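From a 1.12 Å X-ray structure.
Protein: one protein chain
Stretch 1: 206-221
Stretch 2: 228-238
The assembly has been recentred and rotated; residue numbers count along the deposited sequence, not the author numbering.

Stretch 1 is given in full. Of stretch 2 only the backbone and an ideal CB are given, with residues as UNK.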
# COMPACT_ATOMS: atom_id res chain seq x y z
N ASN A 206 -4.91 -37.03 3.93
CA ASN A 206 -3.51 -36.89 4.30
C ASN A 206 -3.16 -35.41 4.31
O ASN A 206 -3.45 -34.70 3.35
CB ASN A 206 -2.65 -37.65 3.30
CG ASN A 206 -1.17 -37.50 3.56
OD1 ASN A 206 -0.58 -36.46 3.25
ND2 ASN A 206 -0.55 -38.54 4.11
N VAL A 207 -2.55 -34.95 5.40
CA VAL A 207 -2.10 -33.56 5.47
C VAL A 207 -0.57 -33.47 5.42
O VAL A 207 0.12 -34.17 6.16
CB VAL A 207 -2.69 -32.78 6.69
CG1 VAL A 207 -2.43 -33.50 7.99
CG2 VAL A 207 -2.14 -31.36 6.75
N SER A 208 -0.08 -32.63 4.52
CA SER A 208 1.34 -32.36 4.40
C SER A 208 1.57 -30.86 4.25
O SER A 208 0.64 -30.11 3.94
CB SER A 208 1.94 -33.13 3.21
OG SER A 208 1.31 -32.76 2.00
N MET A 209 2.80 -30.42 4.49
CA MET A 209 3.13 -29.01 4.37
C MET A 209 4.52 -28.81 3.75
O MET A 209 5.43 -28.31 4.41
CB MET A 209 3.00 -28.30 5.72
CG MET A 209 2.91 -26.78 5.62
SD MET A 209 2.59 -26.05 7.23
CE MET A 209 2.65 -24.31 6.84
N PRO A 210 4.67 -29.20 2.47
CA PRO A 210 5.97 -29.07 1.81
C PRO A 210 6.36 -27.61 1.61
O PRO A 210 5.54 -26.78 1.21
CB PRO A 210 5.75 -29.74 0.46
CG PRO A 210 4.28 -29.62 0.22
CD PRO A 210 3.66 -29.79 1.57
N THR A 211 7.62 -27.31 1.90
CA THR A 211 8.18 -26.01 1.57
C THR A 211 8.40 -25.92 0.06
O THR A 211 8.54 -26.94 -0.62
CB THR A 211 9.50 -25.78 2.31
OG1 THR A 211 10.29 -26.98 2.23
CG2 THR A 211 9.25 -25.41 3.77
N ASN A 212 8.41 -24.69 -0.45
CA ASN A 212 8.67 -24.47 -1.86
C ASN A 212 10.02 -25.08 -2.21
O ASN A 212 10.99 -24.89 -1.49
CB ASN A 212 8.65 -22.97 -2.16
CG ASN A 212 8.70 -22.66 -3.63
OD1 ASN A 212 9.67 -23.02 -4.31
ND2 ASN A 212 7.67 -21.98 -4.13
N THR A 213 10.06 -25.82 -3.31
CA THR A 213 11.24 -26.62 -3.65
C THR A 213 12.32 -25.83 -4.39
O THR A 213 13.31 -26.42 -4.84
CB THR A 213 10.83 -27.85 -4.49
OG1 THR A 213 10.18 -27.41 -5.69
CG2 THR A 213 9.86 -28.74 -3.71
N ASN A 214 12.15 -24.51 -4.51
CA ASN A 214 13.04 -23.71 -5.36
C ASN A 214 14.04 -22.81 -4.64
O ASN A 214 14.96 -22.29 -5.27
CB ASN A 214 12.21 -22.91 -6.36
CG ASN A 214 11.31 -23.79 -7.20
OD1 ASN A 214 10.08 -23.76 -7.05
ND2 ASN A 214 11.90 -24.60 -8.05
N TYR A 215 13.86 -22.62 -3.34
CA TYR A 215 14.87 -21.93 -2.55
C TYR A 215 15.80 -22.91 -1.86
O TYR A 215 15.40 -24.02 -1.50
CB TYR A 215 14.25 -20.94 -1.56
CG TYR A 215 13.26 -21.44 -0.53
CD1 TYR A 215 13.68 -21.99 0.67
CD2 TYR A 215 11.89 -21.24 -0.71
CE1 TYR A 215 12.76 -22.39 1.65
CE2 TYR A 215 10.96 -21.62 0.26
CZ TYR A 215 11.40 -22.20 1.43
OH TYR A 215 10.50 -22.57 2.40
N SER A 216 17.06 -22.51 -1.69
CA SER A 216 18.03 -23.39 -1.04
C SER A 216 17.77 -23.48 0.46
O SER A 216 17.24 -22.54 1.08
CB SER A 216 19.47 -22.97 -1.33
OG SER A 216 19.79 -21.74 -0.71
N LYS A 217 18.14 -24.62 1.03
CA LYS A 217 17.83 -24.94 2.42
C LYS A 217 19.00 -25.63 3.06
O LYS A 217 19.79 -26.30 2.39
CB LYS A 217 16.62 -25.87 2.49
CG LYS A 217 15.37 -25.36 1.79
CD LYS A 217 14.33 -26.46 1.66
CE LYS A 217 13.11 -26.00 0.87
NZ LYS A 217 13.41 -25.70 -0.55
N THR A 218 19.12 -25.45 4.37
CA THR A 218 20.09 -26.20 5.16
C THR A 218 19.36 -26.89 6.30
O THR A 218 18.59 -26.26 7.03
CB THR A 218 21.20 -25.29 5.72
OG1 THR A 218 20.67 -24.42 6.71
CG2 THR A 218 21.82 -24.45 4.63
N GLY A 219 19.61 -28.19 6.44
CA GLY A 219 19.12 -28.97 7.57
C GLY A 219 17.62 -29.03 7.77
O GLY A 219 17.16 -29.12 8.91
N GLU A 220 16.85 -28.99 6.68
CA GLU A 220 15.40 -29.10 6.81
C GLU A 220 14.98 -30.52 7.18
O GLU A 220 15.49 -31.49 6.62
CB GLU A 220 14.67 -28.67 5.54
CG GLU A 220 13.16 -28.56 5.78
CD GLU A 220 12.37 -28.37 4.52
OE1 GLU A 220 12.10 -27.20 4.16
OE2 GLU A 220 12.00 -29.38 3.88
N THR A 221 14.07 -30.62 8.14
CA THR A 221 13.44 -31.89 8.49
C THR A 221 11.93 -31.74 8.54
O THR A 221 11.40 -30.66 8.84
CB THR A 221 13.94 -32.44 9.85
OG1 THR A 221 13.65 -31.50 10.89
CG2 THR A 221 15.44 -32.70 9.81
N UNK A 228 0.96 -33.73 15.74
CA UNK A 228 1.60 -32.56 15.13
C UNK A 228 2.68 -32.89 14.10
O UNK A 228 3.57 -33.70 14.34
CB UNK A 228 2.22 -31.69 16.23
N UNK A 229 2.55 -32.24 12.94
CA UNK A 229 3.54 -32.28 11.87
C UNK A 229 4.39 -31.01 11.94
O UNK A 229 3.86 -29.90 12.02
CB UNK A 229 2.87 -32.42 10.50
N UNK A 230 5.71 -31.19 11.92
CA UNK A 230 6.65 -30.07 11.99
C UNK A 230 7.59 -30.06 10.80
O UNK A 230 8.23 -31.07 10.50
CB UNK A 230 7.46 -30.13 13.29
N UNK A 231 7.66 -28.92 10.12
CA UNK A 231 8.67 -28.69 9.09
C UNK A 231 9.55 -27.55 9.57
O UNK A 231 9.04 -26.47 9.90
CB UNK A 231 8.04 -28.37 7.73
N UNK A 232 10.85 -27.79 9.65
CA UNK A 232 11.76 -26.77 10.15
C UNK A 232 13.12 -26.89 9.48
O UNK A 232 13.53 -27.98 9.08
CB UNK A 232 11.90 -26.88 11.67
N UNK A 233 13.80 -25.76 9.36
CA UNK A 233 15.12 -25.73 8.74
C UNK A 233 15.66 -24.31 8.75
O UNK A 233 15.18 -23.47 9.51
CB UNK A 233 15.07 -26.27 7.31
N UNK A 234 16.65 -24.06 7.90
CA UNK A 234 17.21 -22.73 7.74
C UNK A 234 17.33 -22.43 6.26
O UNK A 234 17.60 -23.33 5.46
CB UNK A 234 18.57 -22.61 8.44
N UNK A 235 17.11 -21.17 5.88
CA UNK A 235 17.32 -20.77 4.50
C UNK A 235 18.79 -20.92 4.15
O UNK A 235 19.66 -20.52 4.92
CB UNK A 235 16.85 -19.33 4.27
N UNK A 236 19.07 -21.50 2.99
CA UNK A 236 20.45 -21.66 2.53
C UNK A 236 21.12 -20.33 2.24
O UNK A 236 22.32 -20.18 2.45
CB UNK A 236 20.49 -22.54 1.28
N UNK A 237 20.35 -19.36 1.76
CA UNK A 237 20.93 -18.08 1.36
C UNK A 237 21.50 -17.27 2.53
O UNK A 237 22.54 -16.63 2.38
CB UNK A 237 19.87 -17.25 0.64
N UNK A 238 20.84 -17.30 3.68
CA UNK A 238 21.21 -16.40 4.78
C UNK A 238 21.10 -16.97 6.20
O UNK A 238 21.29 -16.24 7.17
CB UNK A 238 20.33 -15.15 4.70

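Position 228 lies beyond the reach of stretch 1. Its extended backbone suits many residues. It is T228.

At 229 the CA-to-CB bond points toward stretch 1. The ideal CB is 5.4 Å from V207 O. The CB of M209 offers an apolar surface, and a medium or large aliphatic residue would suit. The residue is L229. Its CD2 lies 3.9 Å from V207 O and 4.3 Å from M209 CB.

Position 230 points sideways, with nothing of stretch 1 near its CB. Many residues would suit. It is T230, whose backbone O accepts a hydrogen bond from water 4.

At 231 the ideal CB is 4.2 Å from both M209 O and T221 O, and 5.1 Å from T211 CG2. The space is modest and partly apolar. Valine, isoleucine or leucine would be reasonable. It is V231. Its CG2 is 4.4 Å from M209 CB, and its CG1 is 4.0 Å from T211 CG2.

Position 232 pairs with T221 as an antiparallel bridge, with N to T221 O at 3.0 Å and T221 N to O of 232 at 2.9 Å. Its CB shares a face with T221. A long polar chain or a threonine would suit. It is K232. Its CG packs 3.7 Å from T221 OG1, and no partner in stretch 1 holds its NZ.

At 233 the ideal CB would fall 2.9 Å from E220 CA, a clash. The register shifts by one here, in a beta bulge. Phi and psi of -179° and -161° also favour glycine. It is G233, and its CA comes 3.9 Å from E220 CA.

At 234 the backbone pairs with T218: T218 N to O of 234 is 2.8 Å, and N of 234 to T218 O is 3.1 Å. The ideal CB is only 3.3 Å from T218 OG1, so a small residue such as alanine, serine or glycine fits best. It is A234, whose CB sits 3.3 Å from T218 OG1, on the same face of the sheet.

Position 235 starts away from stretch 1, yet the ring of Y215 is within reach of a longer chain. Leucine or methionine would suit. It is L235, whose CD2 reaches Y215 CE1 at 3.5 Å.

At 236 the ideal CB would lie 2.3 Å from S216 OG, so glycine is expected. It is G236. Its N donates to S216 O at 2.8 Å.

Position 237 points sideways, and polar residues would suit. N237 directs its end away; water 1 links its N to S216 O.

Position 238 is out of reach. It is N238.

Stretch 2 228-238: TLTVKGALGNN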
# COMPACT_ATOMS: atom_id res chain seq x y z
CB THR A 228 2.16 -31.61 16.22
OG1 THR A 228 1.09 -31.24 17.10
CG2 THR A 228 2.75 -30.34 15.62
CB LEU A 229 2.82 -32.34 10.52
CG LEU A 229 3.64 -32.25 9.23
CD1 LEU A 229 4.41 -33.54 9.00
CD2 LEU A 229 2.75 -31.94 8.05
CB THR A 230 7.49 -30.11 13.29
OG1 THR A 230 6.62 -30.08 14.43
CG2 THR A 230 8.46 -28.92 13.36
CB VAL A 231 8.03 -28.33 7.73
CG1 VAL A 231 9.10 -28.17 6.65
CG2 VAL A 231 7.00 -29.38 7.31
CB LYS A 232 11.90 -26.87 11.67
CG LYS A 232 12.49 -28.18 12.16
CD LYS A 232 12.41 -28.31 13.67
CE LYS A 232 13.03 -29.63 14.13
NZ LYS A 232 12.79 -29.89 15.57
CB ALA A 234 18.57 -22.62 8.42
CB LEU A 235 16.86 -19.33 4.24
CG LEU A 235 15.36 -19.06 4.42
CD1 LEU A 235 15.06 -17.61 4.09
CD2 LEU A 235 14.51 -20.00 3.57
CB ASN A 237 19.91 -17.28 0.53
CG ASN A 237 20.18 -15.79 0.54
OD1 ASN A 237 19.89 -15.11 1.52
ND2 ASN A 237 20.70 -15.27 -0.56
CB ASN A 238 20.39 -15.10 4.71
CG ASN A 238 18.90 -15.34 4.91
OD1 ASN A 238 18.47 -16.46 5.21
ND2 ASN A 238 18.11 -14.30 4.71
O HOH W 1 17.57 -19.73 0.69
O HOH W 2 21.94 -21.74 5.96
O HOH W 3 15.70 -29.51 11.17
O HOH W 4 10.94 -31.48 11.70
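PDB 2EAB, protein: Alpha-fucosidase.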